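Local coordinates for protein putative aminooxidase (Propionibacterium acnes, PDB 2B9Y) that probably isomerises fatty acids with the help of bound FAD, using a fold of the flavin-containing amine oxidase type, at residues 88-93 / 297-302; 109-114 / 158-163. All coordinates share one frame; numbering follows the deposited sequence.

In the fold
Two contacts, one nested within the other, show how residues far apart in sequence build a single region of a fold. From the N terminus the chain lays down strand 88-91, and soon afterwards helix 106-122. Interaction 2 closes the inner loop, where residues 158-163 return to pack on that helix at 109-114. The chain then runs on through further helices and strands before residues 297-302 come back to residues 88-93, closing the outer loop as interaction 1. The outer contact joins two parallel strands of the mixed sheet, the inner one two helices beside it. They meet at Asn163, whose side chain packs against Phe90, Pro299 and Met302.

Interaction 1 of 2, residues 88-93 / 297-302; sequences REFLHE and YVPDNM. With BU1 (1,4-butanediol), chain G.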
ATOM      1  N   ARG A  88      -7.724  17.397  -9.027  1.00 31.07           N
ATOM      2  CA  ARG A  88      -8.907  16.536  -9.042  1.00 31.53           C
ATOM      3  C   ARG A  88     -10.213  17.330  -9.190  1.00 29.89           C
ATOM      4  O   ARG A  88     -10.341  18.445  -8.705  1.00 28.42           O
ATOM      5  CB  ARG A  88      -8.995  15.712  -7.731  1.00 31.48           C
ATOM      6  CG  ARG A  88      -9.099  16.581  -6.472  1.00 33.31           C
ATOM      7  CD  ARG A  88      -9.270  15.767  -5.230  1.00 38.27           C
ATOM      8  NE  ARG A  88      -7.975  15.300  -4.710  1.00 43.89           N
ATOM      9  CZ  ARG A  88      -7.306  15.817  -3.667  1.00 44.65           C
ATOM     10  NH1 ARG A  88      -7.774  16.848  -2.951  1.00 45.64           N
ATOM     11  NH2 ARG A  88      -6.141  15.279  -3.338  1.00 45.22           N
ATOM     12  N   GLU A  89     -11.171  16.701  -9.855  1.00 29.36           N
ATOM     13  CA  GLU A  89     -12.582  17.065  -9.749  1.00 29.13           C
ATOM     14  C   GLU A  89     -13.358  15.859  -9.251  1.00 28.62           C
ATOM     15  O   GLU A  89     -12.870  14.719  -9.311  1.00 27.61           O
ATOM     16  CB  GLU A  89     -13.134  17.512 -11.092  1.00 28.68           C
ATOM     17  CG  GLU A  89     -13.260  16.398 -12.096  1.00 29.26           C
ATOM     18  CD  GLU A  89     -13.656  16.878 -13.462  1.00 29.37           C
ATOM     19  OE1 GLU A  89     -13.915  18.093 -13.649  1.00 31.40           O
ATOM     20  OE2 GLU A  89     -13.681  16.024 -14.367  1.00 30.67           O
ATOM     21  N   PHE A  90     -14.573  16.128  -8.777  1.00 28.77           N
ATOM     22  CA  PHE A  90     -15.512  15.090  -8.376  1.00 28.89           C
ATOM     23  C   PHE A  90     -16.630  14.898  -9.378  1.00 28.70           C
ATOM     24  O   PHE A  90     -17.238  15.861  -9.860  1.00 29.10           O
ATOM     25  CB  PHE A  90     -16.084  15.400  -6.989  1.00 29.44           C
ATOM     26  CG  PHE A  90     -15.063  15.320  -5.923  1.00 30.60           C
ATOM     27  CD1 PHE A  90     -14.841  14.141  -5.254  1.00 32.24           C
ATOM     28  CD2 PHE A  90     -14.258  16.407  -5.647  1.00 32.50           C
ATOM     29  CE1 PHE A  90     -13.860  14.059  -4.288  1.00 32.91           C
ATOM     30  CE2 PHE A  90     -13.284  16.329  -4.707  1.00 32.19           C
ATOM     31  CZ  PHE A  90     -13.088  15.154  -4.015  1.00 32.97           C
ATOM     32  N   LEU A  91     -16.905  13.632  -9.666  1.00 28.70           N
ATOM     33  CA  LEU A  91     -17.988  13.243 -10.532  1.00 28.52           C
ATOM     34  C   LEU A  91     -18.978  12.366  -9.767  1.00 28.23           C
ATOM     35  O   LEU A  91     -18.593  11.540  -8.921  1.00 27.03           O
ATOM     36  CB  LEU A  91     -17.463  12.465 -11.743  1.00 28.63           C
ATOM     37  CG  LEU A  91     -16.347  13.081 -12.589  1.00 29.50           C
ATOM     38  CD1 LEU A  91     -16.124  12.243 -13.883  1.00 27.91           C
ATOM     39  CD2 LEU A  91     -16.669  14.551 -12.947  1.00 28.89           C
ATOM     40  N   HIS A  92     -20.256  12.575 -10.084  1.00 27.92           N
ATOM     41  CA  HIS A  92     -21.312  11.663  -9.709  1.00 28.15           C
ATOM     42  C   HIS A  92     -21.262  10.472 -10.624  1.00 28.56           C
ATOM     43  O   HIS A  92     -20.605  10.493 -11.656  1.00 27.83           O
ATOM     44  CB  HIS A  92     -22.699  12.347  -9.776  1.00 27.97           C
ATOM     45  CG  HIS A  92     -22.979  13.202  -8.592  1.00 27.66           C
ATOM     46  ND1 HIS A  92     -23.049  12.684  -7.317  1.00 29.18           N
ATOM     47  CD2 HIS A  92     -23.175  14.537  -8.471  1.00 28.81           C
ATOM     48  CE1 HIS A  92     -23.282  13.664  -6.461  1.00 29.52           C
ATOM     49  NE2 HIS A  92     -23.363  14.798  -7.133  1.00 28.61           N
ATOM     50  N   GLU A  93     -21.969   9.421 -10.249  1.00 29.71           N
ATOM     51  CA  GLU A  93     -21.940   8.211 -11.057  1.00 30.89           C
ATOM     52  C   GLU A  93     -22.503   8.399 -12.446  1.00 30.47           C
ATOM     53  O   GLU A  93     -22.164   7.610 -13.325  1.00 31.36           O
ATOM     54  CB  GLU A  93     -22.615   7.034 -10.356  1.00 31.32           C
ATOM     55  CG  GLU A  93     -24.070   7.169 -10.056  1.00 33.27           C
ATOM     56  CD  GLU A  93     -24.576   5.887  -9.414  1.00 35.21           C
ATOM     57  OE1 GLU A  93     -25.140   5.012 -10.112  1.00 40.28           O
ATOM     58  OE2 GLU A  93     -24.348   5.727  -8.219  1.00 38.38           O
ATOM     59  N   TYR A 297     -12.497  11.813  -9.389  1.00 27.65           N
ATOM     60  CA  TYR A 297     -12.915  10.925  -8.320  1.00 27.43           C
ATOM     61  C   TYR A 297     -14.425  10.774  -8.344  1.00 28.08           C
ATOM     62  O   TYR A 297     -15.151  11.760  -8.571  1.00 28.03           O
ATOM     63  CB  TYR A 297     -12.524  11.487  -6.959  1.00 28.33           C
ATOM     64  CG  TYR A 297     -11.076  11.366  -6.625  1.00 28.64           C
ATOM     65  CD1 TYR A 297     -10.634  10.484  -5.658  1.00 30.15           C
ATOM     66  CD2 TYR A 297     -10.130  12.153  -7.281  1.00 29.79           C
ATOM     67  CE1 TYR A 297      -9.273  10.382  -5.346  1.00 30.13           C
ATOM     68  CE2 TYR A 297      -8.796  12.051  -6.993  1.00 30.31           C
ATOM     69  CZ  TYR A 297      -8.357  11.165  -6.015  1.00 30.83           C
ATOM     70  OH  TYR A 297      -6.995  11.086  -5.741  1.00 30.47           O
ATOM     71  N   VAL A 298     -14.897   9.548  -8.067  1.00 27.84           N
ATOM     72  CA  VAL A 298     -16.325   9.224  -8.125  1.00 27.35           C
ATOM     73  C   VAL A 298     -16.832   8.531  -6.848  1.00 27.38           C
ATOM     74  O   VAL A 298     -17.005   7.314  -6.819  1.00 28.29           O
ATOM     75  CB  VAL A 298     -16.664   8.352  -9.339  1.00 27.25           C
ATOM     76  CG1 VAL A 298     -18.197   8.269  -9.517  1.00 26.49           C
ATOM     77  CG2 VAL A 298     -15.968   8.866 -10.587  1.00 27.56           C
ATOM     78  N   PRO A 299     -17.057   9.309  -5.783  1.00 27.03           N
ATOM     79  CA  PRO A 299     -17.573   8.794  -4.506  1.00 27.56           C
ATOM     80  C   PRO A 299     -18.768   7.871  -4.591  1.00 28.02           C
ATOM     81  O   PRO A 299     -18.829   6.901  -3.827  1.00 28.20           O
ATOM     82  CB  PRO A 299     -17.903  10.078  -3.742  1.00 27.66           C
ATOM     83  CG  PRO A 299     -16.871  11.044  -4.287  1.00 27.21           C
ATOM     84  CD  PRO A 299     -16.761  10.753  -5.713  1.00 26.24           C
ATOM     85  N   ASP A 300     -19.693   8.164  -5.513  1.00 28.48           N
ATOM     86  CA  ASP A 300     -20.863   7.324  -5.764  1.00 28.29           C
ATOM     87  C   ASP A 300     -20.412   5.891  -6.019  1.00 28.80           C
ATOM     88  O   ASP A 300     -21.047   4.940  -5.535  1.00 29.27           O
ATOM     89  CB  ASP A 300     -21.693   7.826  -6.963  1.00 27.78           C
ATOM     90  CG  ASP A 300     -22.482   9.092  -6.659  1.00 28.28           C
ATOM     91  OD1 ASP A 300     -22.619   9.421  -5.494  1.00 29.12           O
ATOM     92  OD2 ASP A 300     -22.985   9.792  -7.578  1.00 28.84           O
ATOM     93  N   ASN A 301     -19.310   5.740  -6.769  1.00 28.61           N
ATOM     94  CA  ASN A 301     -18.777   4.415  -7.135  1.00 28.12           C
ATOM     95  C   ASN A 301     -17.855   3.811  -6.068  1.00 28.46           C
ATOM     96  O   ASN A 301     -17.349   2.718  -6.241  1.00 28.29           O
ATOM     97  CB  ASN A 301     -18.060   4.490  -8.496  1.00 27.95           C
ATOM     98  CG  ASN A 301     -19.027   4.624  -9.661  1.00 27.77           C
ATOM     99  OD1 ASN A 301     -20.250   4.492  -9.475  1.00 27.24           O
ATOM    100  ND2 ASN A 301     -18.495   4.894 -10.871  1.00 24.78           N
ATOM    101  N   MET A 302     -17.636   4.540  -4.977  1.00 28.91           N
ATOM    102  CA  MET A 302     -16.906   4.042  -3.805  1.00 29.55           C
ATOM    103  C   MET A 302     -17.784   3.292  -2.791  1.00 30.40           C
ATOM    104  O   MET A 302     -17.266   2.707  -1.846  1.00 29.36           O
ATOM    105  CB  MET A 302     -16.186   5.207  -3.104  1.00 29.23           C
ATOM    106  CG  MET A 302     -15.064   5.826  -3.956  1.00 29.12           C
ATOM    107  SD  MET A 302     -14.309   7.239  -3.142  1.00 28.83           S
ATOM    108  CE  MET A 302     -13.904   8.235  -4.584  1.00 27.54           C
TER
HETATM  109  C1  BU1 G1501      -5.428  10.264  -8.258  1.00 46.45           C
HETATM  110  C2  BU1 G1501      -5.150   8.813  -8.676  1.00 44.48           C
HETATM  111  C3  BU1 G1501      -5.366   7.902  -7.467  1.00 44.59           C
HETATM  112  C4  BU1 G1501      -5.234   6.406  -7.777  1.00 45.57           C
HETATM  113  O5  BU1 G1501      -5.027  11.292  -9.185  1.00 46.80           O
HETATM  114  O6  BU1 G1501      -4.587   5.651  -6.715  1.00 45.55           O
HETATM  115  O   HOH W   1     -19.841  10.689  -6.719  1.00 31.02           O
HETATM  116  O   HOH W   2     -20.382   5.335 -13.000  1.00 31.28           O
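Tyr297 N donates to Glu89 O at 2.9 Å, and Leu91 N donates in turn to Tyr297 O at 2.8 Å, so both polar backbone atoms of Tyr297 are engaged, in nearly straight bonds. Arg88 CB lies 3.7 Å from Tyr297 CE2; beyond it the arginine chain bends at chi3 (84°), and the guanidinium, almost perpendicular to the phenol ring, bonds to Phe193 O. The parallel bridge pairs strands 88-91 and 295-297 of the mixed sheet and puts the Phe90 and Tyr297 side chains on one face. Phe90 presents its ring edge to Pro299, with Phe90 CD1 3.8 Å from Pro299 CG. Further along, Asp300 OD2 accepts two bonds, from His92 ND1 on its syn side and from Glu93 N on its anti side, each 2.9 Å long. Asp300 OD2 lies almost in the imidazole plane, whereas ND1 stands 31° out of the carboxylate plane. Glu93 OE2 is 4.3 Å from Asp300 OD2, a like-charge approach that the two N-H donors and a long, weak Glu93-Arg306 ion pair may partly offset. One water donates to Leu91 O and accepts from Asp300 N; another joins Glu93 O to Asn301 ND2. Asn301 is held further by Arg306 and Val310.

Interaction 2 of 2, residues 109-114 / 158-163; sequences QVMAAV and RDLWIN. With BU1 (1,4-butanediol), chain H.
Val110 sets its CG2 methyl against the flank of Asp159, 3.6 Å from Asp159 CB, while CG1 lies over the start of Leu160. With CG1 anti to the backbone N (chi1 169°), both methyls of Val110 reach the second helix. One turn later Val114 turns its methyls to Leu160 instead: CG2 is 3.8 Å from Leu160 CD2, and the two side chains cross at about a right angle. The same methyl approaches the edge of the Trp161 indole near the ring plane, 4.1 Å from CZ3. Met111 reaches in from the flank; bends at chi2 and chi3 bring its CE to 4.1 Å from Leu160 CD1. Leu160 thus divides its branches, CD2 going to Val114 and CD1 to Met111. No hydrogen bond crosses between the segments, and the contact is apolar apart from the Asp159 carboxylate, which finds its charge partner in Arg106. A 1,4-butanediol molecule lies along one side of the junction, its C1 3.4 Å from Met111 CE and its C3 3.7 Å from Leu160 CD1. The short helical segments 109-114 and 158-162 cross almost perpendicularly, at -82°, with their axes 9.2 Å apart. Helix 187-195 packs on both through Met190 and Met191, helix 178-184 adds Val181 and Leu182 against Trp161, and the Asn163 side chain touches Pro299, just beyond strand 295-297.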
ATOM      1  N   GLN A 109     -20.985  19.976   7.935  1.00 30.47           N
ATOM      2  CA  GLN A 109     -21.157  18.772   8.704  1.00 30.82           C
ATOM      3  C   GLN A 109     -19.896  17.920   8.652  1.00 30.47           C
ATOM      4  O   GLN A 109     -19.422  17.437   9.680  1.00 30.64           O
ATOM      5  CB  GLN A 109     -22.326  17.969   8.153  1.00 31.63           C
ATOM      6  CG  GLN A 109     -23.683  18.600   8.416  1.00 33.23           C
ATOM      7  CD  GLN A 109     -24.808  17.893   7.686  1.00 33.36           C
ATOM      8  OE1 GLN A 109     -24.576  17.059   6.799  1.00 34.44           O
ATOM      9  NE2 GLN A 109     -26.044  18.236   8.044  1.00 36.97           N
ATOM     10  N   VAL A 110     -19.356  17.753   7.443  1.00 30.01           N
ATOM     11  CA  VAL A 110     -18.140  16.997   7.249  1.00 29.10           C
ATOM     12  C   VAL A 110     -16.962  17.621   7.969  1.00 28.57           C
ATOM     13  O   VAL A 110     -16.312  16.963   8.773  1.00 29.08           O
ATOM     14  CB  VAL A 110     -17.786  16.818   5.747  1.00 30.00           C
ATOM     15  CG1 VAL A 110     -16.307  16.223   5.590  1.00 26.25           C
ATOM     16  CG2 VAL A 110     -18.853  15.943   5.059  1.00 27.79           C
ATOM     17  N   MET A 111     -16.705  18.891   7.710  1.00 28.25           N
ATOM     18  CA  MET A 111     -15.553  19.564   8.319  1.00 28.59           C
ATOM     19  C   MET A 111     -15.675  19.698   9.842  1.00 28.18           C
ATOM     20  O   MET A 111     -14.665  19.685  10.543  1.00 27.90           O
ATOM     21  CB  MET A 111     -15.294  20.924   7.650  1.00 28.86           C
ATOM     22  CG  MET A 111     -14.855  20.840   6.175  1.00 30.78           C
ATOM     23  SD  MET A 111     -13.418  19.745   5.922  1.00 38.01           S
ATOM     24  CE  MET A 111     -14.327  18.355   5.456  1.00 29.62           C
ATOM     25  N   ALA A 112     -16.901  19.799  10.348  1.00 27.85           N
ATOM     26  CA  ALA A 112     -17.125  19.826  11.799  1.00 27.78           C
ATOM     27  C   ALA A 112     -16.732  18.484  12.381  1.00 28.03           C
ATOM     28  O   ALA A 112     -16.094  18.430  13.428  1.00 28.67           O
ATOM     29  CB  ALA A 112     -18.572  20.155  12.137  1.00 26.46           C
ATOM     30  N   ALA A 113     -17.116  17.404  11.697  1.00 28.05           N
ATOM     31  CA  ALA A 113     -16.759  16.051  12.127  1.00 27.85           C
ATOM     32  C   ALA A 113     -15.250  15.820  12.074  1.00 27.79           C
ATOM     33  O   ALA A 113     -14.702  15.120  12.914  1.00 28.90           O
ATOM     34  CB  ALA A 113     -17.505  15.002  11.287  1.00 27.53           C
ATOM     35  N   VAL A 114     -14.592  16.405  11.073  1.00 27.87           N
ATOM     36  CA  VAL A 114     -13.144  16.322  10.903  1.00 27.27           C
ATOM     37  C   VAL A 114     -12.451  16.979  12.100  1.00 27.69           C
ATOM     38  O   VAL A 114     -11.535  16.413  12.708  1.00 27.68           O
ATOM     39  CB  VAL A 114     -12.719  16.942   9.524  1.00 27.09           C
ATOM     40  CG1 VAL A 114     -11.187  17.154   9.408  1.00 24.54           C
ATOM     41  CG2 VAL A 114     -13.237  16.060   8.374  1.00 25.76           C
ATOM     42  N   ARG A 158     -16.186  10.641   7.236  1.00 29.38           N
ATOM     43  CA  ARG A 158     -15.958   9.623   6.233  1.00 29.62           C
ATOM     44  C   ARG A 158     -15.908  10.233   4.835  1.00 29.57           C
ATOM     45  O   ARG A 158     -15.210   9.722   3.996  1.00 30.16           O
ATOM     46  CB  ARG A 158     -17.033   8.520   6.315  1.00 29.84           C
ATOM     47  CG  ARG A 158     -18.341   8.859   5.593  1.00 29.82           C
ATOM     48  CD  ARG A 158     -19.449   7.858   5.840  1.00 29.23           C
ATOM     49  NE  ARG A 158     -19.038   6.484   5.581  1.00 30.21           N
ATOM     50  CZ  ARG A 158     -18.948   5.923   4.381  1.00 30.87           C
ATOM     51  NH1 ARG A 158     -19.215   6.620   3.299  1.00 32.82           N
ATOM     52  NH2 ARG A 158     -18.571   4.659   4.257  1.00 29.59           N
ATOM     53  N   ASP A 159     -16.611  11.343   4.595  1.00 30.12           N
ATOM     54  CA  ASP A 159     -16.606  11.973   3.266  1.00 30.18           C
ATOM     55  C   ASP A 159     -15.209  12.448   2.876  1.00 30.12           C
ATOM     56  O   ASP A 159     -14.838  12.361   1.715  1.00 29.97           O
ATOM     57  CB  ASP A 159     -17.580  13.170   3.164  1.00 30.46           C
ATOM     58  CG  ASP A 159     -19.017  12.760   3.174  1.00 30.20           C
ATOM     59  OD1 ASP A 159     -19.309  11.701   3.780  1.00 30.64           O
ATOM     60  OD2 ASP A 159     -19.850  13.503   2.573  1.00 29.25           O
ATOM     61  N   LEU A 160     -14.446  12.963   3.838  1.00 29.62           N
ATOM     62  CA  LEU A 160     -13.084  13.402   3.544  1.00 29.26           C
ATOM     63  C   LEU A 160     -12.123  12.211   3.434  1.00 29.06           C
ATOM     64  O   LEU A 160     -11.253  12.174   2.559  1.00 28.39           O
ATOM     65  CB  LEU A 160     -12.578  14.359   4.620  1.00 28.53           C
ATOM     66  CG  LEU A 160     -11.363  15.223   4.258  1.00 29.63           C
ATOM     67  CD1 LEU A 160     -11.745  16.266   3.132  1.00 28.96           C
ATOM     68  CD2 LEU A 160     -10.747  15.903   5.514  1.00 28.37           C
ATOM     69  N   TRP A 161     -12.266  11.270   4.356  1.00 28.76           N
ATOM     70  CA  TRP A 161     -11.336  10.146   4.467  1.00 28.84           C
ATOM     71  C   TRP A 161     -11.503   9.133   3.348  1.00 28.54           C
ATOM     72  O   TRP A 161     -10.553   8.476   2.988  1.00 28.39           O
ATOM     73  CB  TRP A 161     -11.484   9.455   5.839  1.00 29.55           C
ATOM     74  CG  TRP A 161     -10.369   9.758   6.776  1.00 29.54           C
ATOM     75  CD1 TRP A 161      -9.237   9.023   6.948  1.00 30.21           C
ATOM     76  CD2 TRP A 161     -10.248  10.897   7.633  1.00 29.31           C
ATOM     77  NE1 TRP A 161      -8.420   9.629   7.861  1.00 30.51           N
ATOM     78  CE2 TRP A 161      -9.020  10.780   8.303  1.00 30.09           C
ATOM     79  CE3 TRP A 161     -11.053  12.010   7.888  1.00 29.96           C
ATOM     80  CZ2 TRP A 161      -8.577  11.729   9.218  1.00 30.88           C
ATOM     81  CZ3 TRP A 161     -10.622  12.950   8.798  1.00 29.70           C
ATOM     82  CH2 TRP A 161      -9.398  12.807   9.459  1.00 30.68           C
ATOM     83  N   ILE A 162     -12.712   8.997   2.805  1.00 29.43           N
ATOM     84  CA  ILE A 162     -12.996   7.914   1.846  1.00 29.52           C
ATOM     85  C   ILE A 162     -12.184   8.054   0.549  1.00 29.57           C
ATOM     86  O   ILE A 162     -11.667   7.074   0.057  1.00 29.60           O
ATOM     87  CB  ILE A 162     -14.524   7.770   1.546  1.00 29.80           C
ATOM     88  CG1 ILE A 162     -14.825   6.399   0.891  1.00 30.61           C
ATOM     89  CG2 ILE A 162     -15.016   8.921   0.721  1.00 28.16           C
ATOM     90  CD1 ILE A 162     -16.301   6.048   0.736  1.00 28.97           C
ATOM     91  N   ASN A 163     -12.050   9.277   0.034  1.00 29.54           N
ATOM     92  CA  ASN A 163     -11.475   9.511  -1.285  1.00 29.51           C
ATOM     93  C   ASN A 163     -10.051   8.980  -1.480  1.00 29.34           C
ATOM     94  O   ASN A 163      -9.811   8.260  -2.443  1.00 28.91           O
ATOM     95  CB  ASN A 163     -11.544  11.000  -1.658  1.00 29.87           C
ATOM     96  CG  ASN A 163     -12.979  11.531  -1.695  1.00 30.21           C
ATOM     97  OD1 ASN A 163     -13.879  10.878  -2.206  1.00 29.96           O
ATOM     98  ND2 ASN A 163     -13.184  12.714  -1.132  1.00 28.49           N
TER
HETATM   99  C1  BU1 H1502     -15.538  18.750   2.273  1.00 48.54           C
HETATM  100  C2  BU1 H1502     -16.111  17.372   1.995  1.00 48.61           C
HETATM  101  C3  BU1 H1502     -14.999  16.497   1.449  1.00 47.85           C
HETATM  102  C4  BU1 H1502     -15.437  15.691   0.251  1.00 47.02           C
HETATM  103  O5  BU1 H1502     -16.544  19.551   2.882  1.00 50.07           O
HETATM  104  O6  BU1 H1502     -14.335  15.656  -0.642  1.00 47.79           O